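Local coordinates for ribulose bisphosphate carboxylase (Pyrococcus horikoshii, PDB 2D69), which probably catalyses the addition of carbon dioxide and water to ribulose 1,5-bisphosphate, giving two molecules of 3-phosphoglycerate, with magnesium as cofactor, at residues His291-Thr294 / Met295-Ala299; Gly96-Val99 / Gln100-Ser103. All coordinates share one frame; numbering follows the deposited sequence.

Contact 1: residues His291-Thr294 / Met295-Ala299; sequences HGIT and MLALA
M295 opens the helix directly after T294, and its CB lies 3.8 Å from T294 C. L296 comes next, with its CB 3.8 Å from T294 OG1. The branches of L296 pack on helix 323-334, and the twice-bent chain of M295 reaches that helix too, as well as R279, a predicted substrate-binding residue. A297 supplies the capping N-H. It donates to T294 OG1 at 3.2 Å, with an N-H...O angle of 153°, so T294 is the N-cap of helix 295-305. The T294 hydroxyl can accept this bond because OG1 sits between the backbone N and the carbonyl carbon (chi1 62°), turned to the start of the helix. A second, weak bond runs from A297 N to T294 O. The hydroxyl also bonds to L121 O of strand 115-124. Strand 292-293 is not one of the eight barrel strands: it is an edge strand that runs parallel to 115-124 of the N-terminal domain. The junction leads from it into helix 295-305 of the alpha/beta-barrel domain, so the cap ties the two domains together. The methyl of A297 faces back toward the strand end, with CB 3.9 Å from I293 CG2 and 3.6 Å from T294 OG1. L298 closes the first helical turn: its N donates to T294 O at 3.2 Å, almost straight at 174°.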
ATOM      1  N   HIS A 291     -10.136  46.000  20.134  1.00 20.36           N
ATOM      2  CA  HIS A 291     -10.736  45.109  19.135  1.00 19.99           C
ATOM      3  C   HIS A 291      -9.799  44.061  18.583  1.00 20.19           C
ATOM      4  O   HIS A 291      -8.692  44.399  18.107  1.00 21.12           O
ATOM      5  CB  HIS A 291     -11.255  45.890  17.928  1.00 19.86           C
ATOM      6  CG  HIS A 291     -12.229  45.119  17.083  1.00 20.32           C
ATOM      7  ND1 HIS A 291     -11.891  44.554  15.869  1.00 23.05           N
ATOM      8  CD2 HIS A 291     -13.537  44.826  17.280  1.00 18.59           C
ATOM      9  CE1 HIS A 291     -12.951  43.945  15.362  1.00 23.05           C
ATOM     10  NE2 HIS A 291     -13.969  44.118  16.189  1.00 22.42           N
ATOM     11  N   GLY A 292     -10.264  42.809  18.589  1.00 19.16           N
ATOM     12  CA  GLY A 292      -9.487  41.699  18.092  1.00 19.23           C
ATOM     13  C   GLY A 292      -9.269  40.591  19.090  1.00 18.94           C
ATOM     14  O   GLY A 292     -10.125  40.260  19.884  1.00 19.13           O
ATOM     15  N   ILE A 293      -8.128  39.954  18.992  1.00 19.38           N
ATOM     16  CA  ILE A 293      -7.789  38.869  19.891  1.00 19.67           C
ATOM     17  C   ILE A 293      -6.432  39.221  20.481  1.00 19.10           C
ATOM     18  O   ILE A 293      -5.531  39.644  19.753  1.00 19.65           O
ATOM     19  CB  ILE A 293      -7.708  37.560  19.112  1.00 20.05           C
ATOM     20  CG1 ILE A 293      -8.992  37.278  18.313  1.00 20.44           C
ATOM     21  CG2 ILE A 293      -7.411  36.372  20.051  1.00 22.02           C
ATOM     22  CD1 ILE A 293      -8.815  36.068  17.406  1.00 20.07           C
ATOM     23  N   THR A 294      -6.271  39.058  21.791  1.00 18.09           N
ATOM     24  CA  THR A 294      -5.005  39.437  22.416  1.00 16.91           C
ATOM     25  C   THR A 294      -3.939  38.415  22.108  1.00 16.47           C
ATOM     26  O   THR A 294      -4.244  37.268  21.810  1.00 14.63           O
ATOM     27  CB  THR A 294      -5.138  39.529  23.923  1.00 17.22           C
ATOM     28  OG1 THR A 294      -5.505  38.236  24.444  1.00 17.51           O
ATOM     29  CG2 THR A 294      -6.243  40.503  24.341  1.00 18.02           C
ATOM     30  N   MET A 295      -2.676  38.837  22.207  1.00 15.89           N
ATOM     31  CA  MET A 295      -1.537  37.953  22.034  1.00 16.40           C
ATOM     32  C   MET A 295      -1.563  36.859  23.104  1.00 16.40           C
ATOM     33  O   MET A 295      -1.129  35.748  22.842  1.00 15.05           O
ATOM     34  CB  MET A 295      -0.172  38.696  22.061  1.00 15.76           C
ATOM     35  CG  MET A 295       1.042  37.775  21.779  1.00 17.99           C
ATOM     36  SD  MET A 295       0.957  37.052  20.112  1.00 22.59           S
ATOM     37  CE  MET A 295       1.480  35.411  20.399  1.00 23.47           C
ATOM     38  N   LEU A 296      -2.090  37.176  24.291  1.00 17.17           N
ATOM     39  CA  LEU A 296      -2.195  36.200  25.378  1.00 17.13           C
ATOM     40  C   LEU A 296      -3.092  34.998  24.987  1.00 16.61           C
ATOM     41  O   LEU A 296      -2.742  33.841  25.241  1.00 14.29           O
ATOM     42  CB  LEU A 296      -2.739  36.860  26.638  1.00 17.64           C
ATOM     43  CG  LEU A 296      -3.117  35.907  27.789  1.00 19.45           C
ATOM     44  CD1 LEU A 296      -1.864  35.145  28.208  1.00 21.91           C
ATOM     45  CD2 LEU A 296      -3.682  36.686  28.975  1.00 22.46           C
ATOM     46  N   ALA A 297      -4.219  35.286  24.333  1.00 15.57           N
ATOM     47  CA  ALA A 297      -5.164  34.243  23.937  1.00 16.63           C
ATOM     48  C   ALA A 297      -4.599  33.380  22.817  1.00 16.58           C
ATOM     49  O   ALA A 297      -4.691  32.164  22.828  1.00 16.10           O
ATOM     50  CB  ALA A 297      -6.488  34.859  23.518  1.00 15.52           C
ATOM     51  N   LEU A 298      -3.988  34.044  21.849  1.00 16.72           N
ATOM     52  CA  LEU A 298      -3.305  33.383  20.760  1.00 16.92           C
ATOM     53  C   LEU A 298      -2.254  32.485  21.323  1.00 16.51           C
ATOM     54  O   LEU A 298      -2.167  31.336  20.946  1.00 16.67           O
ATOM     55  CB  LEU A 298      -2.638  34.399  19.882  1.00 17.89           C
ATOM     56  CG  LEU A 298      -2.420  34.146  18.416  1.00 21.75           C
ATOM     57  CD1 LEU A 298      -2.068  35.489  17.724  1.00 23.84           C
ATOM     58  CD2 LEU A 298      -1.294  33.169  18.213  1.00 26.15           C
ATOM     59  N   ALA A 299      -1.476  33.012  22.254  1.00 15.39           N
ATOM     60  CA  ALA A 299      -0.394  32.260  22.856  1.00 15.49           C
ATOM     61  C   ALA A 299      -0.918  31.031  23.615  1.00 15.36           C
ATOM     62  O   ALA A 299      -0.254  30.000  23.669  1.00 13.29           O
ATOM     63  CB  ALA A 299       0.403  33.146  23.809  1.00 15.33           C
TER

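Contact 2: residues Gly96-Val99 / Gln100-Ser103; sequences GSLV and QLFS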
ATOM      1  N   GLY A  96     -11.078  18.481  21.366  1.00 16.50           N
ATOM      2  CA  GLY A  96      -9.850  18.348  20.620  1.00 16.51           C
ATOM      3  C   GLY A  96      -9.764  19.331  19.453  1.00 16.97           C
ATOM      4  O   GLY A  96      -8.702  19.459  18.873  1.00 16.58           O
ATOM      5  N   SER A  97     -10.862  19.967  19.043  1.00 14.96           N
ATOM      6  CA  SER A  97     -10.797  20.881  17.897  1.00 15.83           C
ATOM      7  C   SER A  97     -10.759  22.352  18.325  1.00 15.81           C
ATOM      8  O   SER A  97     -11.785  22.960  18.584  1.00 15.73           O
ATOM      9  CB  SER A  97     -11.949  20.643  16.909  1.00 16.62           C
ATOM     10  OG  SER A  97     -11.945  21.583  15.827  1.00 15.74           O
ATOM     11  N   LEU A  98      -9.566  22.946  18.372  1.00 16.67           N
ATOM     12  CA  LEU A  98      -9.457  24.368  18.728  1.00 15.77           C
ATOM     13  C   LEU A  98      -9.987  25.184  17.617  1.00 14.74           C
ATOM     14  O   LEU A  98     -10.578  26.236  17.848  1.00 14.12           O
ATOM     15  CB  LEU A  98      -8.035  24.741  19.006  1.00 18.07           C
ATOM     16  CG  LEU A  98      -7.907  26.222  19.443  1.00 20.04           C
ATOM     17  CD1 LEU A  98      -7.331  26.360  20.789  1.00 23.28           C
ATOM     18  CD2 LEU A  98      -7.106  26.939  18.420  1.00 21.72           C
ATOM     19  N   VAL A  99      -9.842  24.672  16.392  1.00 15.39           N
ATOM     20  CA  VAL A  99     -10.513  25.284  15.227  1.00 13.59           C
ATOM     21  C   VAL A  99     -11.965  25.545  15.552  1.00 13.34           C
ATOM     22  O   VAL A  99     -12.488  26.665  15.349  1.00 13.76           O
ATOM     23  CB  VAL A  99     -10.373  24.392  13.945  1.00 14.39           C
ATOM     24  CG1 VAL A  99     -10.997  25.036  12.793  1.00 16.83           C
ATOM     25  CG2 VAL A  99      -8.854  24.067  13.594  1.00 14.28           C
ATOM     26  N   GLN A 100     -12.659  24.539  16.036  1.00 13.00           N
ATOM     27  CA  GLN A 100     -14.107  24.719  16.314  1.00 12.01           C
ATOM     28  C   GLN A 100     -14.398  25.651  17.493  1.00 11.34           C
ATOM     29  O   GLN A 100     -15.392  26.433  17.469  1.00 12.02           O
ATOM     30  CB  GLN A 100     -14.837  23.351  16.490  1.00 12.09           C
ATOM     31  CG  GLN A 100     -16.432  23.549  16.556  1.00 11.26           C
ATOM     32  CD  GLN A 100     -16.987  23.687  17.975  1.00 11.36           C
ATOM     33  OE1 GLN A 100     -18.165  24.068  18.174  1.00 13.18           O
ATOM     34  NE2 GLN A 100     -16.169  23.368  18.956  1.00  5.66           N
ATOM     35  N   LEU A 101     -13.585  25.564  18.548  1.00 12.32           N
ATOM     36  CA  LEU A 101     -13.655  26.498  19.691  1.00 12.62           C
ATOM     37  C   LEU A 101     -13.595  27.950  19.195  1.00 13.63           C
ATOM     38  O   LEU A 101     -14.500  28.787  19.479  1.00 12.79           O
ATOM     39  CB  LEU A 101     -12.516  26.214  20.686  1.00 13.74           C
ATOM     40  CG  LEU A 101     -12.420  27.242  21.849  1.00 16.28           C
ATOM     41  CD1 LEU A 101     -13.727  27.303  22.588  1.00 15.30           C
ATOM     42  CD2 LEU A 101     -11.286  26.907  22.784  1.00 15.40           C
ATOM     43  N   PHE A 102     -12.575  28.254  18.409  1.00 13.53           N
ATOM     44  CA  PHE A 102     -12.374  29.601  17.891  1.00 14.15           C
ATOM     45  C   PHE A 102     -13.431  30.016  16.890  1.00 15.36           C
ATOM     46  O   PHE A 102     -13.775  31.183  16.818  1.00 12.77           O
ATOM     47  CB  PHE A 102     -10.973  29.761  17.299  1.00 15.46           C
ATOM     48  CG  PHE A 102      -9.954  30.214  18.309  1.00 18.86           C
ATOM     49  CD1 PHE A 102     -10.002  29.764  19.632  1.00 20.95           C
ATOM     50  CD2 PHE A 102      -8.988  31.152  17.966  1.00 23.96           C
ATOM     51  CE1 PHE A 102      -9.068  30.220  20.577  1.00 22.23           C
ATOM     52  CE2 PHE A 102      -8.057  31.570  18.896  1.00 24.53           C
ATOM     53  CZ  PHE A 102      -8.110  31.104  20.210  1.00 23.46           C
ATOM     54  N   SER A 103     -13.984  29.081  16.136  1.00 16.01           N
ATOM     55  CA  SER A 103     -15.134  29.445  15.309  1.00 17.26           C
ATOM     56  C   SER A 103     -16.330  29.945  16.157  1.00 17.45           C
ATOM     57  O   SER A 103     -17.127  30.843  15.732  1.00 17.24           O
ATOM     58  CB  SER A 103     -15.551  28.243  14.492  1.00 18.15           C
ATOM     59  OG  SER A 103     -16.418  28.690  13.470  1.00 27.17           O
TER
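L101 N, F102 N and S103 N donate to S97 O, L98 O and V99 O in turn, each four residues back, and so build the first turn of helix 98-105. S97 is the N-cap. Its OG accepts from Q100 N at 3.0 Å, with an N-H...O angle of 152°. OG lies anti to the backbone N of S97 (chi1 176°), which swings it beside the carbonyl carbon and over the start of the helix. There it also touches Q100 CB at 3.5 Å. S97 thus serves the helix start twice, by hydroxyl and by carbonyl. Without the S97 hydroxyl, as with an alanine here, the Q100 N-H would probably lose its capping acceptor and the helix start would be likelier to fray. The helix belongs to the N-terminal domain, and the touching residues are all buried. Q262 of helix 258-271 accepts from V99 N, and its side-chain amide donates to G96 O. The S103 hydroxyl bonds to D252 of the second subunit and to the backbone O of E189 of that same subunit, whose side chain is a predicted magnesium ligand. L98 and F102 lie side by side and point the same way, and both touch A301 of helix 295-305, while W258 meets the F102 ring edge-to-face. L98 also touches L101, with L98 CD1 4.5 Å from L101 CD2. Over one face of the F102 ring stands L98 CD2, a CH-pi contact 4.3 Å from the ring centroid and 12° off the normal.

How the contacts relate
Both contacts are buried helix starts capped by a hydroxyl side chain, T294 in contact 1 and S97 in contact 2. Their centres are 15 Å apart and their nearest atoms about 4 Å apart, without touching. Contact 1 lies nearer the middle of the chain, at a strand-to-helix junction in the catalytic domain. Contact 2 follows a loop in the N-terminal domain. They meet indirectly through helix 295-305, which contact 1 begins: its A301 and I305 receive side chains of 96-103. Contact 1 rests mainly on hydrogen bonds to T294, with a small methyl contact, close to a predicted substrate-binding residue. Contact 2 adds an aromatic ring and looks more to the subunit interface.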